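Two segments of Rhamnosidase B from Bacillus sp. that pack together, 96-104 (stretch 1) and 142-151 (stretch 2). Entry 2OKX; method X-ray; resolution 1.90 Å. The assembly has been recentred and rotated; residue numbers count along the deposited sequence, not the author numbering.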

ATOM      1  N   HIS A  96       6.097  -4.194 -17.605  1.00 21.87           N
ATOM      2  CA  HIS A  96       4.699  -4.438 -17.942  1.00 21.92           C
ATOM      3  C   HIS A  96       4.211  -5.592 -17.083  1.00 20.68           C
ATOM      4  O   HIS A  96       4.728  -6.699 -17.175  1.00 22.24           O
ATOM      5  N   PHE A  97       3.209  -5.330 -16.253  1.00 22.61           N
ATOM      6  CA  PHE A  97       2.687  -6.350 -15.355  1.00 22.15           C
ATOM      7  C   PHE A  97       1.917  -7.465 -16.056  1.00 23.91           C
ATOM      8  O   PHE A  97       2.087  -8.637 -15.729  1.00 22.98           O
ATOM      9  N   GLY A  98       1.068  -7.095 -17.012  1.00 24.59           N
ATOM     10  CA  GLY A  98       0.276  -8.087 -17.719  1.00 25.95           C
ATOM     11  C   GLY A  98      -0.792  -8.678 -16.816  1.00 26.96           C
ATOM     12  O   GLY A  98      -1.447  -9.665 -17.161  1.00 26.69           O
ATOM     13  N   VAL A  99      -0.966  -8.065 -15.649  1.00 26.51           N
ATOM     14  CA  VAL A  99      -1.944  -8.513 -14.660  1.00 25.00           C
ATOM     15  C   VAL A  99      -2.476  -7.281 -13.936  1.00 25.86           C
ATOM     16  O   VAL A  99      -1.705  -6.390 -13.578  1.00 25.62           O
ATOM     17  N   SER A 100      -3.786  -7.219 -13.731  1.00 23.00           N
ATOM     18  CA  SER A 100      -4.376  -6.075 -13.042  1.00 24.54           C
ATOM     19  C   SER A 100      -4.105  -6.133 -11.538  1.00 23.41           C
ATOM     20  O   SER A 100      -3.913  -7.212 -10.981  1.00 23.20           O
ATOM     21  N   ASN A 101      -4.067  -4.968 -10.889  1.00 24.38           N
ATOM     22  CA  ASN A 101      -3.877  -4.906  -9.439  1.00 22.24           C
ATOM     23  C   ASN A 101      -4.641  -3.706  -8.866  1.00 22.03           C
ATOM     24  O   ASN A 101      -5.494  -3.138  -9.550  1.00 22.01           O
ATOM     25  N   PHE A 102      -4.349  -3.329  -7.625  1.00 22.45           N
ATOM     26  CA  PHE A 102      -5.048  -2.221  -6.968  1.00 22.00           C
ATOM     27  C   PHE A 102      -4.610  -0.816  -7.388  1.00 22.18           C
ATOM     28  O   PHE A 102      -5.148   0.171  -6.884  1.00 22.29           O
ATOM     29  N   TYR A 103      -3.618  -0.712  -8.270  1.00 22.34           N
ATOM     30  CA  TYR A 103      -3.175   0.598  -8.746  1.00 22.23           C
ATOM     31  C   TYR A 103      -2.786   0.579 -10.221  1.00 23.56           C
ATOM     32  O   TYR A 103      -2.048   1.443 -10.703  1.00 22.21           O
ATOM     33  N   TYR A 104      -3.319  -0.406 -10.935  1.00 23.29           N
ATOM     34  CA  TYR A 104      -3.055  -0.571 -12.356  1.00 22.49           C
ATOM     35  C   TYR A 104      -4.102  -1.478 -12.993  1.00 23.00           C
ATOM     36  O   TYR A 104      -4.408  -2.546 -12.469  1.00 19.53           O
ATOM     37  N   PRO A 142       7.951 -14.307  -8.360  1.00 22.17           N
ATOM     38  CA  PRO A 142       6.739 -14.202  -7.540  1.00 22.05           C
ATOM     39  C   PRO A 142       5.885 -12.949  -7.691  1.00 22.87           C
ATOM     40  O   PRO A 142       6.398 -11.839  -7.855  1.00 21.77           O
ATOM     41  N   ARG A 143       4.569 -13.144  -7.639  1.00 21.28           N
ATOM     42  CA  ARG A 143       3.644 -12.026  -7.678  1.00 21.39           C
ATOM     43  C   ARG A 143       3.903 -11.443  -6.291  1.00 19.97           C
ATOM     44  O   ARG A 143       3.970 -12.181  -5.306  1.00 19.32           O
ATOM     45  N   MET A 144       4.070 -10.132  -6.213  1.00 20.37           N
ATOM     46  CA  MET A 144       4.367  -9.484  -4.939  1.00 20.64           C
ATOM     47  C   MET A 144       3.232  -9.569  -3.926  1.00 20.61           C
ATOM     48  O   MET A 144       3.439  -9.977  -2.783  1.00 21.78           O
ATOM     49  N   ALA A 145       2.036  -9.179  -4.349  1.00 20.89           N
ATOM     50  CA  ALA A 145       0.868  -9.197  -3.480  1.00 21.51           C
ATOM     51  C   ALA A 145      -0.371  -9.010  -4.336  1.00 21.35           C
ATOM     52  O   ALA A 145      -0.275  -8.583  -5.491  1.00 21.81           O
ATOM     53  N   CYS A 146      -1.537  -9.313  -3.778  1.00 21.77           N
ATOM     54  CA  CYS A 146      -2.766  -9.149  -4.544  1.00 22.30           C
ATOM     55  C   CYS A 146      -2.928  -7.694  -4.972  1.00 22.42           C
ATOM     56  O   CYS A 146      -3.558  -7.407  -5.990  1.00 22.94           O
ATOM     57  N   GLN A 147      -2.331  -6.780  -4.209  1.00 22.98           N
ATOM     58  CA  GLN A 147      -2.440  -5.353  -4.500  1.00 21.72           C
ATOM     59  C   GLN A 147      -1.371  -4.798  -5.432  1.00 22.10           C
ATOM     60  O   GLN A 147      -1.587  -3.775  -6.084  1.00 23.13           O
ATOM     61  N   GLN A 148      -0.231  -5.474  -5.514  1.00 22.83           N
ATOM     62  CA  GLN A 148       0.876  -4.942  -6.297  1.00 22.56           C
ATOM     63  C   GLN A 148       1.380  -5.715  -7.515  1.00 21.76           C
ATOM     64  O   GLN A 148       0.674  -6.544  -8.081  1.00 21.38           O
ATOM     65  N   GLY A 149       2.616  -5.413  -7.911  1.00 22.00           N
ATOM     66  CA  GLY A 149       3.218  -6.058  -9.066  1.00 20.09           C
ATOM     67  C   GLY A 149       3.957  -7.347  -8.769  1.00 19.59           C
ATOM     68  O   GLY A 149       3.375  -8.296  -8.249  1.00 20.86           O
ATOM     69  N   PHE A 150       5.250  -7.378  -9.078  1.00 19.16           N
ATOM     70  CA  PHE A 150       6.056  -8.579  -8.870  1.00 20.05           C
ATOM     71  C   PHE A 150       7.399  -8.323  -8.191  1.00 20.08           C
ATOM     72  O   PHE A 150       8.014  -7.276  -8.389  1.00 22.08           O
ATOM     73  N   GLY A 151       7.840  -9.293  -7.392  1.00 20.70           N
ATOM     74  CA  GLY A 151       9.138  -9.206  -6.743  1.00 21.43           C
ATOM     75  C   GLY A 151      10.048  -9.827  -7.785  1.00 21.59           C
ATOM     76  O   GLY A 151       9.804 -10.956  -8.214  1.00 22.37           O
TER

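Packing of segments 96-104 and 142-151 of rhamnosidase B, two irregular stretches that bury 525 Å² between them. Gln-147 and Phe-102 cover the most surface. Phe-102 (chi1 m) points its CA-to-CB bond toward the second stretch, and its ring offers a face to the aliphatic part of Gln-147 (chi1 m): Gln-147 CG lies 3.6 Å from the Phe-102 ring centroid, a CH-pi contact. The backbones are pinned at the same place, where Phe-102 N donates to Gln-147 O at 3.2 Å. Cys-146 (chi1 p) adds its sulfur, with SG 4.0 Å from Phe-102 CZ. Phe-150 (chi1 m) anchors the other main cluster; its CZ meets Val-99 CG2 at 4.0 Å, near the ring plane, and its CE2 lies 4.1 Å from Phe-97 CB. Phe-97 (chi1 m) lays a ring face over Gly-149, CE1 to CA 4.1 Å; a CB on Gly-149 would clash with this CE1. Between the clusters, Arg-143 (chi1 t) is held by its own stretch, NE and NH2 each donating to Gln-148 O at 2.8 Å, while Val-99 CG1 covers a guanidinium face, 3.8 Å from Arg-143 NH1. Waters fill the polar gaps: water 1 joins Val-99 O, Asn-101 ND2 and Gln-148 O, water 2 links Ser-100 O to Arg-143 NH1, and water 3 connects Tyr-103 OH with Gly-149 N.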

ATOM      1  CB  HIS A  96       4.509  -4.795 -19.416  1.00 21.32           C
ATOM      2  CG  HIS A  96       3.074  -4.968 -19.790  1.00 21.27           C
ATOM      3  ND1 HIS A  96       2.200  -3.904 -19.878  1.00 20.51           N
ATOM      4  CD2 HIS A  96       2.329  -6.084 -19.972  1.00 20.61           C
ATOM      5  CE1 HIS A  96       0.979  -4.359 -20.091  1.00 21.70           C
ATOM      6  NE2 HIS A  96       1.029  -5.678 -20.151  1.00 20.73           N
ATOM      7  CB  PHE A  97       1.790  -5.707 -14.288  1.00 22.92           C
ATOM      8  CG  PHE A  97       2.478  -4.644 -13.468  1.00 23.24           C
ATOM      9  CD1 PHE A  97       3.809  -4.790 -13.083  1.00 24.40           C
ATOM     10  CD2 PHE A  97       1.782  -3.513 -13.052  1.00 24.43           C
ATOM     11  CE1 PHE A  97       4.440  -3.823 -12.291  1.00 24.95           C
ATOM     12  CE2 PHE A  97       2.401  -2.541 -12.261  1.00 25.30           C
ATOM     13  CZ  PHE A  97       3.732  -2.698 -11.880  1.00 23.68           C
ATOM     14  CB  VAL A  99      -1.286  -9.453 -13.621  1.00 25.47           C
ATOM     15  CG1 VAL A  99      -2.290  -9.850 -12.551  1.00 25.44           C
ATOM     16  CG2 VAL A  99      -0.733 -10.686 -14.314  1.00 25.51           C
ATOM     17  CB  SER A 100      -5.894  -6.034 -13.274  1.00 25.58           C
ATOM     18  OG  SER A 100      -6.219  -5.818 -14.640  1.00 25.84           O
ATOM     19  CB  ASN A 101      -2.384  -4.864  -9.050  1.00 19.07           C
ATOM     20  CG  ASN A 101      -1.624  -3.703  -9.679  1.00 20.16           C
ATOM     21  OD1 ASN A 101      -2.093  -2.565  -9.699  1.00 20.90           O
ATOM     22  ND2 ASN A 101      -0.423  -3.990 -10.175  1.00 21.42           N
ATOM     23  CB  PHE A 102      -4.921  -2.334  -5.443  1.00 21.29           C
ATOM     24  CG  PHE A 102      -5.653  -3.507  -4.835  1.00 22.43           C
ATOM     25  CD1 PHE A 102      -5.870  -4.678  -5.556  1.00 22.32           C
ATOM     26  CD2 PHE A 102      -6.024  -3.476  -3.491  1.00 21.67           C
ATOM     27  CE1 PHE A 102      -6.435  -5.808  -4.946  1.00 24.37           C
ATOM     28  CE2 PHE A 102      -6.585  -4.594  -2.870  1.00 24.36           C
ATOM     29  CZ  PHE A 102      -6.790  -5.766  -3.600  1.00 25.43           C
ATOM     30  CB  TYR A 103      -2.025   1.165  -7.883  1.00 21.16           C
ATOM     31  CG  TYR A 103      -0.844   0.250  -7.583  1.00 22.58           C
ATOM     32  CD1 TYR A 103      -0.020  -0.235  -8.603  1.00 21.01           C
ATOM     33  CD2 TYR A 103      -0.506  -0.061  -6.261  1.00 22.49           C
ATOM     34  CE1 TYR A 103       1.114  -1.001  -8.313  1.00 20.04           C
ATOM     35  CE2 TYR A 103       0.625  -0.823  -5.961  1.00 23.59           C
ATOM     36  CZ  TYR A 103       1.432  -1.287  -6.992  1.00 22.90           C
ATOM     37  OH  TYR A 103       2.560  -2.023  -6.694  1.00 21.67           O
ATOM     38  CB  TYR A 104      -1.659  -1.174 -12.569  1.00 23.84           C
ATOM     39  CG  TYR A 104      -1.423  -1.665 -13.984  1.00 22.16           C
ATOM     40  CD1 TYR A 104      -1.561  -3.016 -14.307  1.00 24.07           C
ATOM     41  CD2 TYR A 104      -1.111  -0.771 -15.007  1.00 22.68           C
ATOM     42  CE1 TYR A 104      -1.401  -3.468 -15.625  1.00 22.74           C
ATOM     43  CE2 TYR A 104      -0.948  -1.207 -16.325  1.00 23.97           C
ATOM     44  CZ  TYR A 104      -1.096  -2.555 -16.625  1.00 25.46           C
ATOM     45  OH  TYR A 104      -0.945  -2.979 -17.925  1.00 25.99           O
ATOM     46  CB  PRO A 142       7.272 -14.335  -6.109  1.00 21.57           C
ATOM     47  CG  PRO A 142       8.542 -15.106  -6.274  1.00 20.79           C
ATOM     48  CD  PRO A 142       9.137 -14.471  -7.502  1.00 20.80           C
ATOM     49  CB  ARG A 143       2.199 -12.525  -7.791  1.00 21.72           C
ATOM     50  CG  ARG A 143       1.141 -11.430  -7.690  1.00 21.93           C
ATOM     51  CD  ARG A 143       1.183 -10.472  -8.871  1.00 21.86           C
ATOM     52  NE  ARG A 143       0.378  -9.282  -8.604  1.00 22.73           N
ATOM     53  CZ  ARG A 143      -0.952  -9.249  -8.598  1.00 23.02           C
ATOM     54  NH1 ARG A 143      -1.657 -10.343  -8.859  1.00 24.15           N
ATOM     55  NH2 ARG A 143      -1.582  -8.122  -8.294  1.00 22.10           N
ATOM     56  CB  MET A 144       4.731  -8.024  -5.187  1.00 20.39           C
ATOM     57  CG  MET A 144       5.354  -7.311  -4.000  1.00 19.87           C
ATOM     58  SD  MET A 144       6.065  -5.762  -4.569  1.00 21.49           S
ATOM     59  CE  MET A 144       6.179  -4.822  -3.010  1.00 20.68           C
ATOM     60  CB  ALA A 145       0.965  -8.066  -2.449  1.00 19.74           C
ATOM     61  CB  CYS A 146      -3.985  -9.599  -3.726  1.00 23.21           C
ATOM     62  SG  CYS A 146      -4.348  -8.624  -2.233  1.00 24.72           S
ATOM     63  CB  GLN A 147      -2.381  -4.524  -3.201  1.00 22.86           C
ATOM     64  CG  GLN A 147      -3.333  -4.955  -2.085  1.00 22.44           C
ATOM     65  CD  GLN A 147      -2.707  -5.960  -1.139  1.00 24.75           C
ATOM     66  OE1 GLN A 147      -1.639  -6.505  -1.417  1.00 24.38           O
ATOM     67  NE2 GLN A 147      -3.374  -6.216  -0.015  1.00 24.26           N
ATOM     68  CB  GLN A 148       2.033  -4.671  -5.335  1.00 23.47           C
ATOM     69  CG  GLN A 148       1.561  -4.120  -3.984  1.00 22.24           C
ATOM     70  CD  GLN A 148       2.631  -3.313  -3.278  1.00 21.11           C
ATOM     71  OE1 GLN A 148       2.879  -3.484  -2.078  1.00 21.05           O
ATOM     72  NE2 GLN A 148       3.269  -2.422  -4.018  1.00 17.43           N
ATOM     73  CB  PHE A 150       6.335  -9.247 -10.223  1.00 19.96           C
ATOM     74  CG  PHE A 150       5.098  -9.652 -10.973  1.00 17.75           C
ATOM     75  CD1 PHE A 150       4.613 -10.953 -10.890  1.00 21.27           C
ATOM     76  CD2 PHE A 150       4.414  -8.731 -11.758  1.00 21.51           C
ATOM     77  CE1 PHE A 150       3.465 -11.334 -11.578  1.00 21.76           C
ATOM     78  CE2 PHE A 150       3.261  -9.101 -12.452  1.00 23.33           C
ATOM     79  CZ  PHE A 150       2.787 -10.405 -12.361  1.00 21.41           C
TER
HETATM   80  O   HOH W   1       0.117  -6.767 -11.265  1.00 25.91           O
HETATM   81  O   HOH W   2      -4.434  -9.290  -9.556  1.00 25.76           O
HETATM   82  O   HOH W   3       4.726  -3.806  -7.350  1.00 26.36           O